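Local atomic coordinates of lipoteichoic acid primase (Listeria monocytogenes, PDB entry 4UOP), a protein that has an extracellular catalytic domain of the sulfatase family and holds a bound magnesium ion. Residues Ile287-Asp291 / Glu310-Asp314; Thr376-Gly380 / Tyr389-Glu393; Phe383-Met388 / Ala400-Asp404. All coordinates share one frame; numbering follows the deposited sequence.

The three contacts cluster on one side of the chain's centre, their own centres about 16 Å (interactions 1 and 2), 15 Å (1 and 3) and 14 Å (2 and 3) apart. Interaction 1 comes first in sequence and belongs to the sulfatase-like core. Interactions 2 and 3 follow, with alternating segments that share strand 387-390 of the five-stranded antiparallel sheet near the C-terminus. Direct packing joins them: Pro311 meets Met377, Ala312 lies against Phe383, Met388 and Tyr403, and Met377 touches Met388. The start of helix 312-315 and the preceding residue thus pack against the C-terminal sheet and a loop between its strands, while interactions 1 and 2 also reach the second subunit.

Interaction 1: residues Ile287-Asp291 / Glu310-Asp314; sequences IIKTD and EPADD
Thr290 and Asp314 meet with their side chains running past each other in opposite directions, and the carboxylate takes two bonds from the one threonine. Asp314 OD2 accepts from Thr290 N at 3.1 Å with an N-H...O angle of 156°, and Asp314 OD1 accepts from Thr290 OG1 at 2.6 Å. Both donors approach on the syn side, somewhat out of the carboxylate plane. The threonine can grip in this way because chi1 of 53° sets OG1 between its backbone N and carbonyl carbon, turned to the same partner as its N-H. Thr290 CG2 also lies 3.3 Å from Asp314 OD1, and Asn71 gives that oxygen a further hydrogen bond. Glu310, bent at chi2, folds back so that Glu310 OE1 accepts weakly from Asp314 N at 3.3 Å. Glu310 OE2 stands 4.1 Å from Asp291 OD2, the two carboxylate planes 67° apart. Lys289 turns elsewhere, to a salt bridge with Asp228 of the second subunit. Three donors on the Asp314 carboxylate (Thr290 N, Thr290 OG1 and Asn71) would probably favour its ionised form and limit its turning, whereas the closeness of Asp291 and Glu310 probably raises the cost of charging both.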
# COMPACT_ATOMS: atom_id res chain seq x y z
N ILE B 287 -15.77 -4.83 -4.15
CA ILE B 287 -14.99 -4.87 -5.37
C ILE B 287 -15.52 -3.91 -6.45
O ILE B 287 -14.75 -3.49 -7.31
CB ILE B 287 -14.88 -6.33 -5.91
CG1 ILE B 287 -13.74 -6.47 -6.92
CG2 ILE B 287 -16.20 -6.80 -6.50
CD1 ILE B 287 -12.39 -5.99 -6.40
N ILE B 288 -16.80 -3.55 -6.39
CA ILE B 288 -17.41 -2.67 -7.38
C ILE B 288 -17.50 -1.26 -6.80
O ILE B 288 -18.14 -1.04 -5.76
CB ILE B 288 -18.81 -3.17 -7.77
CG1 ILE B 288 -18.79 -4.64 -8.23
CG2 ILE B 288 -19.44 -2.24 -8.80
CD1 ILE B 288 -17.99 -4.94 -9.49
N LYS B 289 -16.85 -0.31 -7.46
CA LYS B 289 -17.00 1.10 -7.09
C LYS B 289 -18.29 1.59 -7.74
O LYS B 289 -18.31 1.85 -8.96
CB LYS B 289 -15.80 1.91 -7.55
CG LYS B 289 -14.50 1.47 -6.90
CD LYS B 289 -13.61 2.66 -6.60
CE LYS B 289 -12.37 2.24 -5.83
NZ LYS B 289 -11.39 1.51 -6.68
N THR B 290 -19.35 1.68 -6.95
CA THR B 290 -20.69 1.84 -7.53
C THR B 290 -20.88 3.22 -8.14
O THR B 290 -21.65 3.36 -9.08
CB THR B 290 -21.81 1.55 -6.52
OG1 THR B 290 -21.61 2.34 -5.33
CG2 THR B 290 -21.84 0.07 -6.15
N ASP B 291 -20.18 4.23 -7.63
CA ASP B 291 -20.27 5.58 -8.20
C ASP B 291 -19.58 5.68 -9.57
O ASP B 291 -19.85 6.61 -10.31
CB ASP B 291 -19.79 6.67 -7.22
CG ASP B 291 -18.32 6.55 -6.85
OD1 ASP B 291 -17.53 6.01 -7.66
OD2 ASP B 291 -17.97 6.99 -5.71
N GLU B 310 -19.45 8.53 0.52
CA GLU B 310 -18.49 7.58 -0.04
C GLU B 310 -17.11 7.83 0.57
O GLU B 310 -16.75 8.97 0.86
CB GLU B 310 -18.47 7.61 -1.58
CG GLU B 310 -19.75 7.08 -2.25
CD GLU B 310 -19.89 5.54 -2.38
OE1 GLU B 310 -19.27 4.72 -1.62
OE2 GLU B 310 -20.68 5.14 -3.29
N PRO B 311 -16.33 6.76 0.78
CA PRO B 311 -16.62 5.39 0.33
C PRO B 311 -17.44 4.53 1.29
O PRO B 311 -17.48 3.31 1.12
CB PRO B 311 -15.22 4.81 0.16
CG PRO B 311 -14.47 5.44 1.28
CD PRO B 311 -14.99 6.85 1.39
N ALA B 312 -18.11 5.16 2.26
CA ALA B 312 -18.87 4.44 3.26
C ALA B 312 -19.83 3.44 2.65
O ALA B 312 -19.88 2.29 3.09
CB ALA B 312 -19.63 5.41 4.17
N ASP B 313 -20.60 3.85 1.65
CA ASP B 313 -21.62 2.95 1.13
C ASP B 313 -21.02 1.67 0.58
O ASP B 313 -21.51 0.60 0.89
CB ASP B 313 -22.50 3.57 0.06
CG ASP B 313 -23.77 2.77 -0.15
OD1 ASP B 313 -24.45 2.43 0.86
OD2 ASP B 313 -24.11 2.47 -1.31
N ASP B 314 -19.97 1.78 -0.24
CA ASP B 314 -19.31 0.61 -0.85
C ASP B 314 -18.55 -0.24 0.14
O ASP B 314 -18.44 -1.44 -0.04
CB ASP B 314 -18.34 1.04 -1.96
CG ASP B 314 -19.04 1.46 -3.24
OD1 ASP B 314 -20.22 1.12 -3.45
OD2 ASP B 314 -18.38 2.09 -4.07

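Interaction 2: residues Thr376-Gly380 / Tyr389-Glu393; sequences TMPEG and YQPDE
Pro378 and Pro391 mark the closest backbone approach, their CA atoms 6.6 Å apart, where the loop 376-380 passes the end of strand 387-390. Met377, Pro378 and Glu379 are extended, but Gly380 turns to phi 100° and psi -10°, a left-handed conformation in which a side chain would collide with the carbonyl oxygen of Glu379. The turn directs Gly380 O at the edge of the Tyr389 ring, in its plane and 3.7 Å from Tyr389 CD2; this buried oxygen has no polar partner in the model. The two proline rings pack through their outer carbons, with Pro378 CG 3.9 Å from Pro391 CG. Backbone oxygens meet the same atoms: Pro391 O lies 3.5 Å from Pro378 CG, and Glu379 O is equally near Pro391 CG at 3.5 Å. Gln390 is extended, its CG anti to the backbone N (chi1 -172°), and crosses Met377 and Pro378 at about a right angle. Gln390 CG comes 3.8 Å from Pro378 CD, and Gln390 NE2 is 3.6 Å from Met377 CE. Phe189 of the second subunit packs on Pro378 and Gln390. The contact is mainly van der Waals packing at the open end of the antiparallel hairpin formed by strands 381-383 and 387-390, within the small C-terminal sheet, backed by helix 412-433, that accompanies the larger alpha/beta core in this sulfatase-like fold.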
# COMPACT_ATOMS: atom_id res chain seq x y z
N THR B 376 -6.69 3.38 1.90
CA THR B 376 -7.51 4.01 0.88
C THR B 376 -8.17 5.29 1.41
O THR B 376 -8.76 6.05 0.65
CB THR B 376 -8.60 3.05 0.36
OG1 THR B 376 -9.38 2.60 1.46
CG2 THR B 376 -7.98 1.86 -0.33
N MET B 377 -8.09 5.50 2.72
CA MET B 377 -8.52 6.74 3.36
C MET B 377 -7.39 7.20 4.27
O MET B 377 -6.64 6.37 4.77
CB MET B 377 -9.78 6.52 4.21
CG MET B 377 -10.92 5.89 3.44
SD MET B 377 -12.41 5.71 4.44
CE MET B 377 -12.92 7.42 4.64
N PRO B 378 -7.28 8.51 4.50
CA PRO B 378 -6.22 8.96 5.40
C PRO B 378 -6.42 8.52 6.85
O PRO B 378 -7.56 8.34 7.29
CB PRO B 378 -6.25 10.49 5.29
CG PRO B 378 -7.55 10.82 4.68
CD PRO B 378 -7.97 9.65 3.85
N GLU B 379 -5.32 8.38 7.57
CA GLU B 379 -5.33 7.95 8.97
C GLU B 379 -6.20 8.91 9.77
O GLU B 379 -6.07 10.12 9.63
CB GLU B 379 -3.91 7.94 9.55
CG GLU B 379 -2.88 7.14 8.75
CD GLU B 379 -2.61 5.76 9.29
OE1 GLU B 379 -2.44 5.62 10.52
OE2 GLU B 379 -2.54 4.80 8.49
N GLY B 380 -7.05 8.36 10.63
CA GLY B 380 -7.99 9.16 11.41
C GLY B 380 -9.39 9.15 10.80
O GLY B 380 -10.33 9.67 11.41
N TYR B 389 -16.22 10.33 9.02
CA TYR B 389 -15.29 11.44 9.05
C TYR B 389 -14.05 11.10 8.25
O TYR B 389 -13.54 9.99 8.31
CB TYR B 389 -14.89 11.81 10.49
CG TYR B 389 -13.82 12.86 10.45
CD1 TYR B 389 -14.14 14.17 10.15
CD2 TYR B 389 -12.49 12.52 10.62
CE1 TYR B 389 -13.16 15.14 10.07
CE2 TYR B 389 -11.49 13.49 10.54
CZ TYR B 389 -11.84 14.80 10.26
OH TYR B 389 -10.87 15.77 10.16
N GLN B 390 -13.55 12.09 7.50
CA GLN B 390 -12.30 11.95 6.76
C GLN B 390 -11.50 13.25 6.89
O GLN B 390 -12.01 14.32 6.57
CB GLN B 390 -12.59 11.66 5.29
CG GLN B 390 -11.38 11.32 4.45
CD GLN B 390 -11.73 11.09 2.98
OE1 GLN B 390 -10.95 11.44 2.08
NE2 GLN B 390 -12.90 10.52 2.73
N PRO B 391 -10.26 13.17 7.38
CA PRO B 391 -9.45 14.39 7.45
C PRO B 391 -8.90 14.77 6.09
O PRO B 391 -9.00 13.99 5.13
CB PRO B 391 -8.31 13.99 8.39
CG PRO B 391 -8.15 12.53 8.16
CD PRO B 391 -9.53 12.00 7.91
N ASP B 392 -8.33 15.97 6.02
CA ASP B 392 -7.62 16.41 4.82
C ASP B 392 -6.20 16.81 5.26
O ASP B 392 -5.45 15.95 5.73
CB ASP B 392 -8.40 17.54 4.13
CG ASP B 392 -7.95 17.76 2.70
OD1 ASP B 392 -6.92 17.19 2.29
OD2 ASP B 392 -8.65 18.50 1.97
N GLU B 393 -5.81 18.08 5.14
CA GLU B 393 -4.48 18.52 5.59
C GLU B 393 -4.39 18.47 7.10
O GLU B 393 -3.31 18.32 7.66
CB GLU B 393 -4.19 19.96 5.13
CG GLU B 393 -4.41 20.23 3.65
CD GLU B 393 -5.74 20.90 3.34
OE1 GLU B 393 -6.11 21.87 4.05
OE2 GLU B 393 -6.42 20.46 2.39

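Interaction 3: residues Phe383-Met388 / Ala400-Asp404; sequences FTNSYM and ATNYD
Tyr403 swings its CG beside its own backbone N (chi1 -66°), which carries the ring across to the Ser386-Tyr387 peptide. One ring face lies on that peptide: Tyr387 N sits over the ring centre, 3.6 Å above the Tyr403 ring plane, and Ser386 C lies nearer the rim. At the far end of the ring Tyr403 OH donates to Thr384 O at 2.6 Å, and the backbone Tyr403 N donates to Ser386 O at 2.9 Å. Tyr387 has chi1 of 75°, its CG between N and carbonyl carbon, the torsion that brings Tyr387 CD2 to 4.0 Å from Ala400 CB; its hydroxyl bonds to Tyr382 and Arg417. Met388 and Thr401 form an antiparallel hydrogen-bonded pair, with Met388 N to Thr401 O at 2.9 Å and Thr401 N to Met388 O at 2.8 Å. A water links Ser386 OG with Asn402 OD1, while Asn402 ND2 bonds to Thr406. Thr384 OG1 accepts from both Ser386 N and Tyr387 N, an ST turn combined with an ST motif. The turn before strand 387-390 is thus pinned by a threonine hydroxyl within it and by a tyrosine, whose hydroxyl bond and peptide-stacked face should restrict rotation of its ring.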
# COMPACT_ATOMS: atom_id res chain seq x y z
N PHE B 383 -15.84 5.35 10.40
CA PHE B 383 -17.28 5.22 10.20
C PHE B 383 -17.99 5.00 11.54
O PHE B 383 -17.56 4.16 12.31
CB PHE B 383 -17.62 4.01 9.34
CG PHE B 383 -16.95 3.97 8.01
CD1 PHE B 383 -17.01 5.05 7.15
CD2 PHE B 383 -16.32 2.82 7.57
CE1 PHE B 383 -16.41 5.00 5.90
CE2 PHE B 383 -15.73 2.75 6.32
CZ PHE B 383 -15.77 3.85 5.48
N THR B 384 -19.08 5.73 11.79
CA THR B 384 -19.94 5.45 12.95
C THR B 384 -21.27 4.89 12.47
O THR B 384 -21.43 4.60 11.29
CB THR B 384 -20.18 6.70 13.83
OG1 THR B 384 -21.18 7.53 13.24
CG2 THR B 384 -18.90 7.48 14.02
N ASN B 385 -22.25 4.75 13.37
CA ASN B 385 -23.59 4.37 12.94
C ASN B 385 -24.42 5.47 12.26
O ASN B 385 -25.49 5.18 11.72
CB ASN B 385 -24.41 3.76 14.10
CG ASN B 385 -24.62 4.73 15.25
OD1 ASN B 385 -24.74 5.92 15.07
ND2 ASN B 385 -24.66 4.19 16.46
N SER B 386 -23.93 6.70 12.26
CA SER B 386 -24.67 7.79 11.64
C SER B 386 -23.86 8.70 10.73
O SER B 386 -24.44 9.49 10.00
CB SER B 386 -25.34 8.62 12.72
OG SER B 386 -24.36 9.31 13.47
N TYR B 387 -22.52 8.63 10.77
CA TYR B 387 -21.71 9.50 9.91
C TYR B 387 -20.31 8.95 9.69
O TYR B 387 -19.86 8.06 10.42
CB TYR B 387 -21.63 10.91 10.49
CG TYR B 387 -20.71 11.05 11.69
CD1 TYR B 387 -21.19 10.86 12.97
CD2 TYR B 387 -19.37 11.36 11.52
CE1 TYR B 387 -20.34 10.96 14.07
CE2 TYR B 387 -18.52 11.47 12.61
CZ TYR B 387 -19.02 11.27 13.87
OH TYR B 387 -18.19 11.39 14.96
N MET B 388 -19.65 9.45 8.65
CA MET B 388 -18.25 9.17 8.40
C MET B 388 -17.43 10.45 8.51
O MET B 388 -17.93 11.53 8.19
CB MET B 388 -18.03 8.52 7.02
CG MET B 388 -18.27 9.35 5.78
SD MET B 388 -17.36 8.67 4.36
CE MET B 388 -15.71 9.23 4.68
N ALA B 400 -17.06 15.73 8.05
CA ALA B 400 -17.94 14.71 8.57
C ALA B 400 -19.22 14.76 7.75
O ALA B 400 -19.79 15.85 7.54
CB ALA B 400 -18.24 14.93 10.03
N THR B 401 -19.63 13.61 7.26
CA THR B 401 -20.81 13.50 6.42
C THR B 401 -21.76 12.51 7.04
O THR B 401 -21.40 11.34 7.23
CB THR B 401 -20.42 13.05 5.00
OG1 THR B 401 -19.45 13.96 4.46
CG2 THR B 401 -21.63 13.02 4.08
N ASN B 402 -22.95 12.98 7.40
CA ASN B 402 -24.01 12.12 7.86
C ASN B 402 -24.43 11.16 6.76
O ASN B 402 -24.32 11.47 5.59
CB ASN B 402 -25.24 12.93 8.29
CG ASN B 402 -24.98 13.78 9.51
OD1 ASN B 402 -24.43 13.31 10.50
ND2 ASN B 402 -25.37 15.05 9.45
N TYR B 403 -24.97 10.01 7.15
CA TYR B 403 -25.37 9.01 6.17
C TYR B 403 -26.61 9.38 5.36
O TYR B 403 -26.88 8.73 4.34
CB TYR B 403 -25.54 7.65 6.84
CG TYR B 403 -24.25 7.07 7.36
CD1 TYR B 403 -23.01 7.39 6.80
CD2 TYR B 403 -24.27 6.15 8.39
CE1 TYR B 403 -21.83 6.83 7.29
CE2 TYR B 403 -23.11 5.59 8.88
CZ TYR B 403 -21.90 5.92 8.34
OH TYR B 403 -20.76 5.34 8.84
N ASP B 404 -27.35 10.40 5.78
CA ASP B 404 -28.37 10.99 4.90
C ASP B 404 -27.81 11.99 3.88
O ASP B 404 -28.57 12.56 3.09
CB ASP B 404 -29.51 11.65 5.73
CG ASP B 404 -29.04 12.87 6.56
OD1 ASP B 404 -27.87 13.29 6.46
OD2 ASP B 404 -29.89 13.41 7.31
O HOH W 1 -24.92 12.13 13.06
O HOH W 2 -27.32 10.51 9.26